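Local structure of putative sugar binding protein (Bacteroides vulgatus ATCC 8482, 3KEZ) at residues A[32-37]-A[255-260]; A[309-314]-A[416-421]; A[356-361]-A[372-377]. The protein probably binds glycans at the bacterial outer membrane for nutrient uptake, as a calcium-containing member of the SusD family. All blocks are in the same frame, centred on the assembly; numbering follows the deposited sequence.

Contact 1: A[32-37]-A[255-260]; sequences STMQSS and ILFEIV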
# COMPACT_ATOMS: atom_id res chain seq x y z
N SER A 32 11.42 12.17 0.41
CA SER A 32 12.38 11.87 -0.66
C SER A 32 12.81 10.39 -0.58
O SER A 32 12.89 9.70 -1.62
CB SER A 32 13.59 12.81 -0.59
OG SER A 32 14.62 12.38 -1.45
N THR A 33 13.04 9.90 0.64
CA THR A 33 13.32 8.46 0.86
C THR A 33 12.18 7.55 0.39
O THR A 33 12.42 6.52 -0.27
CB THR A 33 13.67 8.19 2.36
OG1 THR A 33 14.78 9.01 2.74
CG2 THR A 33 14.00 6.70 2.63
N MSE A 34 10.95 7.93 0.72
CA MSE A 34 9.77 7.16 0.32
C MSE A 34 9.61 7.08 -1.18
O MSE A 34 9.00 6.13 -1.66
CB MSE A 34 8.49 7.79 0.91
CG MSE A 34 8.46 7.75 2.42
SE MSE A 34 7.00 8.68 3.22
CE MSE A 34 5.70 7.41 2.80
N GLN A 35 10.07 8.11 -1.90
CA GLN A 35 10.04 8.16 -3.37
C GLN A 35 10.94 7.15 -4.09
O GLN A 35 10.76 6.93 -5.30
CB GLN A 35 10.42 9.56 -3.90
CG GLN A 35 9.27 10.51 -3.82
CD GLN A 35 9.69 11.94 -3.75
OE1 GLN A 35 10.72 12.34 -4.34
NE2 GLN A 35 8.88 12.75 -3.04
N SER A 36 11.89 6.55 -3.38
CA SER A 36 12.82 5.60 -4.02
C SER A 36 12.08 4.43 -4.63
O SER A 36 11.07 3.97 -4.09
CB SER A 36 13.82 5.06 -2.96
OG SER A 36 14.65 4.04 -3.49
N SER A 37 12.61 3.90 -5.73
CA SER A 37 12.06 2.67 -6.29
C SER A 37 12.28 1.47 -5.33
O SER A 37 11.62 0.45 -5.45
CB SER A 37 12.65 2.38 -7.67
OG SER A 37 14.05 2.17 -7.56
N ILE A 255 -7.02 10.70 -5.17
CA ILE A 255 -5.80 10.27 -4.45
C ILE A 255 -5.57 11.10 -3.18
O ILE A 255 -5.37 12.32 -3.24
CB ILE A 255 -4.52 10.32 -5.29
CG1 ILE A 255 -4.66 9.44 -6.56
CG2 ILE A 255 -3.31 9.89 -4.40
CD1 ILE A 255 -3.67 9.83 -7.71
N LEU A 256 -5.58 10.41 -2.05
CA LEU A 256 -5.47 11.01 -0.75
C LEU A 256 -4.01 11.08 -0.30
O LEU A 256 -3.63 11.91 0.54
CB LEU A 256 -6.32 10.22 0.25
CG LEU A 256 -7.80 10.04 -0.08
CD1 LEU A 256 -8.53 9.16 1.03
CD2 LEU A 256 -8.52 11.40 -0.23
N PHE A 257 -3.18 10.19 -0.82
CA PHE A 257 -1.74 10.32 -0.63
C PHE A 257 -1.04 9.83 -1.88
O PHE A 257 -1.18 8.66 -2.28
CB PHE A 257 -1.27 9.57 0.61
CG PHE A 257 0.24 9.62 0.82
CD1 PHE A 257 0.97 10.79 0.65
CD2 PHE A 257 0.91 8.50 1.29
CE1 PHE A 257 2.32 10.85 0.88
CE2 PHE A 257 2.29 8.54 1.53
CZ PHE A 257 2.99 9.73 1.32
N GLU A 258 -0.29 10.76 -2.47
CA GLU A 258 0.39 10.59 -3.75
C GLU A 258 1.91 10.68 -3.52
O GLU A 258 2.37 11.59 -2.82
CB GLU A 258 -0.10 11.68 -4.72
CG GLU A 258 0.41 11.53 -6.14
CD GLU A 258 -0.25 12.45 -7.16
OE1 GLU A 258 -0.63 13.60 -6.83
OE2 GLU A 258 -0.36 12.03 -8.30
N ILE A 259 2.67 9.69 -4.00
CA ILE A 259 4.11 9.84 -4.14
C ILE A 259 4.33 10.62 -5.43
O ILE A 259 3.89 10.18 -6.52
CB ILE A 259 4.89 8.49 -4.19
CG1 ILE A 259 4.62 7.61 -2.95
CG2 ILE A 259 6.38 8.73 -4.42
CD1 ILE A 259 5.01 8.24 -1.59
N VAL A 260 4.98 11.78 -5.31
CA VAL A 260 5.29 12.66 -6.43
C VAL A 260 6.72 12.40 -6.94
O VAL A 260 7.70 12.58 -6.21
CB VAL A 260 5.14 14.14 -6.05
CG1 VAL A 260 5.53 15.05 -7.23
CG2 VAL A 260 3.69 14.43 -5.62
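Selenomethionine M34 reaches across this buried contact from helix 20-34. Its CB faces the strand and lies 4.3 Å from I259 CD1. CG leaves CB anti to the carbonyl carbon (chi1 -64°), and the chain runs straight on to SE before it bends at chi3 (75°). That last bend sets the terminal CE beside the phenyl ring of F257, in the plane of the ring and at its edge, 3.8 Å from CE2 and almost as near CZ. The methyl group thus meets the rim of the ring, and the two side chains cross obliquely.

One residue on, the contact changes character. Q35 and I259 have the closest CA atoms of the two segments, and Q35 CG packs tightly on I259 CG2 at 3.4 Å. CG2, anti to the backbone N of I259, is the branch that meets Q35. Beyond CG the Q35 chain runs past V260 O, with CD 3.2 Å from it.

The side chain of V260 turns the other way, its nearest atom about 5 Å from the bound calcium ion, and N261, a calcium ligand, follows directly. Behind F257 stand A197 of helix 195-209 and strand 332-336, with which 255-259 pairs antiparallel, the pairing interrupted by a classic beta bulge where L256 and F257 both face I335; I88 of helix 80-96 touches M34.

Contact 2: A[309-314]-A[416-421]; sequences DKKYYA and DSDINK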
# COMPACT_ATOMS: atom_id res chain seq x y z
N ASP A 309 0.51 -5.65 -24.86
CA ASP A 309 1.65 -5.88 -25.73
C ASP A 309 1.20 -6.86 -26.79
O ASP A 309 1.23 -8.06 -26.56
CB ASP A 309 2.80 -6.49 -24.94
CG ASP A 309 3.99 -6.79 -25.80
OD1 ASP A 309 4.03 -6.20 -26.88
OD2 ASP A 309 4.82 -7.64 -25.44
N LYS A 310 0.81 -6.35 -27.96
CA LYS A 310 0.27 -7.17 -29.04
C LYS A 310 -0.85 -8.07 -28.48
O LYS A 310 -1.75 -7.55 -27.85
CB LYS A 310 1.38 -7.95 -29.75
CG LYS A 310 2.49 -7.08 -30.39
CD LYS A 310 1.90 -5.88 -31.18
CE LYS A 310 2.92 -5.18 -32.08
NZ LYS A 310 4.14 -4.84 -31.32
N LYS A 311 -0.79 -9.38 -28.70
CA LYS A 311 -1.71 -10.31 -28.06
C LYS A 311 -0.92 -11.20 -27.10
O LYS A 311 -1.20 -12.39 -26.99
CB LYS A 311 -2.49 -11.14 -29.10
CG LYS A 311 -3.51 -10.33 -29.93
CD LYS A 311 -4.63 -11.19 -30.56
CE LYS A 311 -5.89 -10.36 -30.92
NZ LYS A 311 -6.48 -9.55 -29.77
N TYR A 312 0.06 -10.62 -26.38
CA TYR A 312 0.98 -11.41 -25.56
C TYR A 312 0.80 -11.26 -24.05
O TYR A 312 0.80 -12.25 -23.33
CB TYR A 312 2.43 -11.08 -25.89
CG TYR A 312 2.75 -11.05 -27.36
CD1 TYR A 312 2.23 -12.01 -28.24
CD2 TYR A 312 3.58 -10.05 -27.88
CE1 TYR A 312 2.53 -11.97 -29.62
CE2 TYR A 312 3.88 -10.00 -29.26
CZ TYR A 312 3.35 -10.95 -30.11
OH TYR A 312 3.66 -10.88 -31.45
N TYR A 313 0.74 -9.99 -23.60
CA TYR A 313 0.65 -9.61 -22.20
C TYR A 313 -0.22 -8.37 -22.05
O TYR A 313 -0.36 -7.57 -22.98
CB TYR A 313 2.01 -9.20 -21.67
CG TYR A 313 3.09 -10.18 -21.87
CD1 TYR A 313 3.22 -11.26 -21.02
CD2 TYR A 313 4.01 -10.02 -22.89
CE1 TYR A 313 4.22 -12.19 -21.20
CE2 TYR A 313 5.03 -10.94 -23.08
CZ TYR A 313 5.13 -12.02 -22.22
OH TYR A 313 6.14 -12.94 -22.36
N ALA A 314 -0.79 -8.22 -20.86
CA ALA A 314 -1.54 -7.04 -20.51
C ALA A 314 -0.92 -6.43 -19.27
O ALA A 314 -0.84 -7.07 -18.21
CB ALA A 314 -2.99 -7.37 -20.27
N ASP A 416 -5.21 -17.68 -22.15
CA ASP A 416 -6.07 -16.77 -22.89
C ASP A 416 -5.37 -16.35 -24.17
O ASP A 416 -4.22 -15.93 -24.12
CB ASP A 416 -6.39 -15.54 -22.04
CG ASP A 416 -7.60 -14.76 -22.56
OD1 ASP A 416 -7.52 -14.18 -23.66
OD2 ASP A 416 -8.63 -14.74 -21.85
N SER A 417 -6.07 -16.41 -25.30
CA SER A 417 -5.48 -16.08 -26.57
C SER A 417 -5.30 -14.56 -26.76
O SER A 417 -4.56 -14.15 -27.64
CB SER A 417 -6.29 -16.70 -27.71
OG SER A 417 -7.65 -16.34 -27.60
N ASP A 418 -5.92 -13.72 -25.93
CA ASP A 418 -5.68 -12.25 -26.03
C ASP A 418 -4.34 -11.87 -25.40
O ASP A 418 -3.81 -10.78 -25.67
CB ASP A 418 -6.75 -11.42 -25.31
CG ASP A 418 -8.09 -11.40 -26.03
OD1 ASP A 418 -8.13 -11.59 -27.26
OD2 ASP A 418 -9.10 -11.12 -25.31
N ILE A 419 -3.82 -12.73 -24.52
CA ILE A 419 -2.54 -12.51 -23.86
C ILE A 419 -1.79 -13.83 -23.85
O ILE A 419 -1.57 -14.44 -22.80
CB ILE A 419 -2.70 -11.93 -22.44
CG1 ILE A 419 -3.69 -12.75 -21.58
CG2 ILE A 419 -3.10 -10.47 -22.56
CD1 ILE A 419 -3.88 -12.18 -20.20
N ASN A 420 -1.38 -14.25 -25.05
CA ASN A 420 -1.01 -15.64 -25.30
C ASN A 420 0.37 -16.01 -24.83
O ASN A 420 0.74 -17.17 -24.92
CB ASN A 420 -1.23 -16.06 -26.77
CG ASN A 420 -0.28 -15.37 -27.74
OD1 ASN A 420 0.81 -14.96 -27.37
ND2 ASN A 420 -0.70 -15.27 -29.00
N LYS A 421 1.15 -15.05 -24.33
CA LYS A 421 2.45 -15.37 -23.72
C LYS A 421 2.44 -15.36 -22.19
O LYS A 421 3.46 -15.64 -21.55
CB LYS A 421 3.54 -14.43 -24.24
CG LYS A 421 3.90 -14.69 -25.70
CD LYS A 421 4.89 -13.67 -26.24
CE LYS A 421 5.08 -13.86 -27.74
NZ LYS A 421 5.48 -12.61 -28.40
O HOH W 1 -5.77 -8.64 -26.96
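Two backbone hydrogen bonds join the loop 416-421 to the turn of the 306-316 hairpin, where Y312 and Y313 both face D309 in a classic beta bulge. N420 N donates to K311 O at 2.7 Å, almost straight at 175°, and K421 N donates to Y312 O at 3.0 Å along a more bent path. Both donors lie in the carbonyl plane, on a lone pair. Y312 O also bonds to T422 OG1, so two bonds grip it.

The aromatic contact belongs to K421. Its chain, extended beyond CG, runs alongside Y312 and places NZ 2.9 Å from the ring centroid and only 3° off the normal, a cation-pi interaction at close range, almost directly over the centre of the ring. CE adds a CH-pi contact on the same face, while K310 CB lies over the opposite one. N420 OD1 approaches Y312 CD1 near the ring plane. K421 CB meanwhile touches Y313 CZ at 3.5 Å, the two side chains crossing at about a right angle.

Charge enters through K311, whose NZ makes a long salt bridge of 3.6 Å to D418 OD1. One water accepts from that NZ and donates to D418 O, while D418 OD2 bonds to Y291 OH on helix 288-295.

Apolar packing centres on I419, whose CG2 meets A314 CB at 3.9 Å.

An Asx turn, D416 OD1 accepting from D418 N, shapes the loop itself. Backbone bonding thus appears to fix the loop on the hairpin, while the lysines probably add electrostatic attraction at a surface far from the calcium site.

Contact 3: A[356-361]-A[372-377]; sequences KAVKYL and NSVEGK. With EDO (1,2-ethanediol), chain F.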
# COMPACT_ATOMS: atom_id res chain seq x y z
N LYS A 356 -25.50 -0.98 4.51
CA LYS A 356 -24.32 -0.14 4.44
C LYS A 356 -23.28 -0.74 3.52
O LYS A 356 -22.66 -0.02 2.77
CB LYS A 356 -23.73 0.05 5.85
CG LYS A 356 -22.85 1.27 5.97
CD LYS A 356 -22.34 1.53 7.42
CE LYS A 356 -23.35 2.25 8.27
NZ LYS A 356 -22.70 2.92 9.45
N ALA A 357 -23.11 -2.07 3.55
CA ALA A 357 -22.18 -2.72 2.63
C ALA A 357 -22.59 -2.48 1.19
O ALA A 357 -21.73 -2.13 0.37
CB ALA A 357 -22.08 -4.19 2.90
N VAL A 358 -23.86 -2.68 0.89
CA VAL A 358 -24.40 -2.41 -0.44
C VAL A 358 -24.20 -0.93 -0.84
O VAL A 358 -23.76 -0.68 -1.95
CB VAL A 358 -25.87 -2.80 -0.54
CG1 VAL A 358 -26.57 -2.18 -1.79
CG2 VAL A 358 -26.02 -4.33 -0.54
N LYS A 359 -24.45 0.01 0.08
CA LYS A 359 -24.26 1.44 -0.19
C LYS A 359 -22.83 1.70 -0.68
O LYS A 359 -22.60 2.24 -1.77
CB LYS A 359 -24.55 2.25 1.06
CG LYS A 359 -24.49 3.80 0.84
CD LYS A 359 -24.43 4.54 2.19
CE LYS A 359 -23.54 5.82 2.12
NZ LYS A 359 -23.59 6.63 3.41
N TYR A 360 -21.85 1.28 0.12
CA TYR A 360 -20.46 1.61 -0.21
C TYR A 360 -19.95 0.81 -1.40
O TYR A 360 -19.28 1.35 -2.30
CB TYR A 360 -19.57 1.45 1.03
CG TYR A 360 -19.84 2.53 2.06
CD1 TYR A 360 -19.45 3.85 1.81
CD2 TYR A 360 -20.45 2.26 3.28
CE1 TYR A 360 -19.66 4.84 2.72
CE2 TYR A 360 -20.68 3.29 4.21
CZ TYR A 360 -20.29 4.58 3.91
OH TYR A 360 -20.45 5.64 4.78
N LEU A 361 -20.32 -0.46 -1.47
CA LEU A 361 -19.84 -1.26 -2.56
C LEU A 361 -20.42 -0.80 -3.88
O LEU A 361 -19.73 -0.82 -4.88
CB LEU A 361 -20.09 -2.74 -2.32
CG LEU A 361 -19.16 -3.58 -3.15
CD1 LEU A 361 -17.73 -3.47 -2.60
CD2 LEU A 361 -19.64 -5.01 -3.16
N ASN A 372 -24.61 -1.92 -13.69
CA ASN A 372 -24.56 -2.97 -12.65
C ASN A 372 -25.04 -2.40 -11.34
O ASN A 372 -25.02 -1.17 -11.13
CB ASN A 372 -23.15 -3.51 -12.46
CG ASN A 372 -22.63 -4.29 -13.66
OD1 ASN A 372 -23.40 -4.78 -14.44
ND2 ASN A 372 -21.29 -4.42 -13.77
N SER A 373 -25.48 -3.30 -10.46
CA SER A 373 -25.87 -2.96 -9.07
C SER A 373 -25.75 -4.18 -8.21
O SER A 373 -26.06 -5.30 -8.66
CB SER A 373 -27.31 -2.47 -8.97
OG SER A 373 -27.54 -1.92 -7.67
N VAL A 374 -25.32 -3.98 -6.98
CA VAL A 374 -25.38 -5.04 -6.00
C VAL A 374 -26.58 -4.85 -5.03
O VAL A 374 -26.68 -5.53 -4.01
CB VAL A 374 -24.05 -5.20 -5.22
CG1 VAL A 374 -22.93 -5.76 -6.12
CG2 VAL A 374 -23.61 -3.93 -4.56
N GLU A 375 -27.49 -3.94 -5.35
CA GLU A 375 -28.71 -3.76 -4.55
C GLU A 375 -29.49 -5.06 -4.58
O GLU A 375 -29.51 -5.75 -5.59
CB GLU A 375 -29.54 -2.59 -5.07
CG GLU A 375 -30.68 -2.19 -4.15
CD GLU A 375 -31.23 -0.78 -4.46
OE1 GLU A 375 -30.56 0.00 -5.16
OE2 GLU A 375 -32.31 -0.46 -3.93
N GLY A 376 -30.09 -5.42 -3.46
CA GLY A 376 -30.80 -6.70 -3.31
C GLY A 376 -29.94 -7.94 -3.02
O GLY A 376 -30.46 -9.04 -2.92
N LYS A 377 -28.63 -7.78 -2.92
CA LYS A 377 -27.74 -8.90 -2.63
C LYS A 377 -27.44 -8.90 -1.14
O LYS A 377 -27.39 -7.84 -0.51
CB LYS A 377 -26.41 -8.78 -3.38
CG LYS A 377 -26.54 -8.56 -4.90
CD LYS A 377 -26.91 -9.80 -5.60
CE LYS A 377 -26.89 -9.64 -7.13
NZ LYS A 377 -27.62 -10.78 -7.67
C1 EDO F . -29.45 -3.66 1.08
O1 EDO F . -30.11 -2.38 1.19
C2 EDO F . -30.13 -4.50 0.01
O2 EDO F . -30.19 -3.75 -1.22
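V358 overlaps the turn 374-377 with both of its methyl groups. CG1, anti to the backbone N (chi1 164°), lies against E375 CA at 3.8 Å. CG2 is directed at the turn's backbone oxygens, 3.7 Å from V374 O and nearly as close to K377 O. The valine therefore packs mainly on main chain. One turn further along the helix, L361 CB approaches V374 CG2 at 4.3 Å, and this same methyl is within apolar range of V358 CG1. L379 touches V358, L361 and V374 alike and joins the same apolar patch.

Polar bonds shape the loop. K377 N bonds back to V374 O across a type II beta turn, with G376 at the positive phi of 81° that favours glycine. S373 OG accepts from E375 N at 3.1 Å, an ST turn overlapping its start. N362 of the helix receives V374 N on OD1 and gives its ND2 to S373 OG.

An ethanediol, probably from the crystallisation liquor, accepts from G376 N at 2.8 Å through O2.

Here a loop folds back along the helix it has just left, forming the connection between helices 354-368 and 381-392 in the helical part of this SusD-family protein.

Overall arrangement
The three contacts are spread widely through the single chain: their centres lie about 31 to 33 Å apart, and none touches another. Contact 1 is the innermost, its centre about 11 Å from that of the chain, and joins an N-terminal helix to a strand reached more than two hundred residues later, beside the calcium site. Contacts 2 and 3 lie near the surface, away from that site and in the C-terminal half of the chain. Contact 1 closes before either of them opens, whereas contact 3 is nested in the loop that contact 2 closes. Separations of about 218, 102 and 11 residues are thus bridged in one largely helical fold, with strands taking part in contacts 1 and 2.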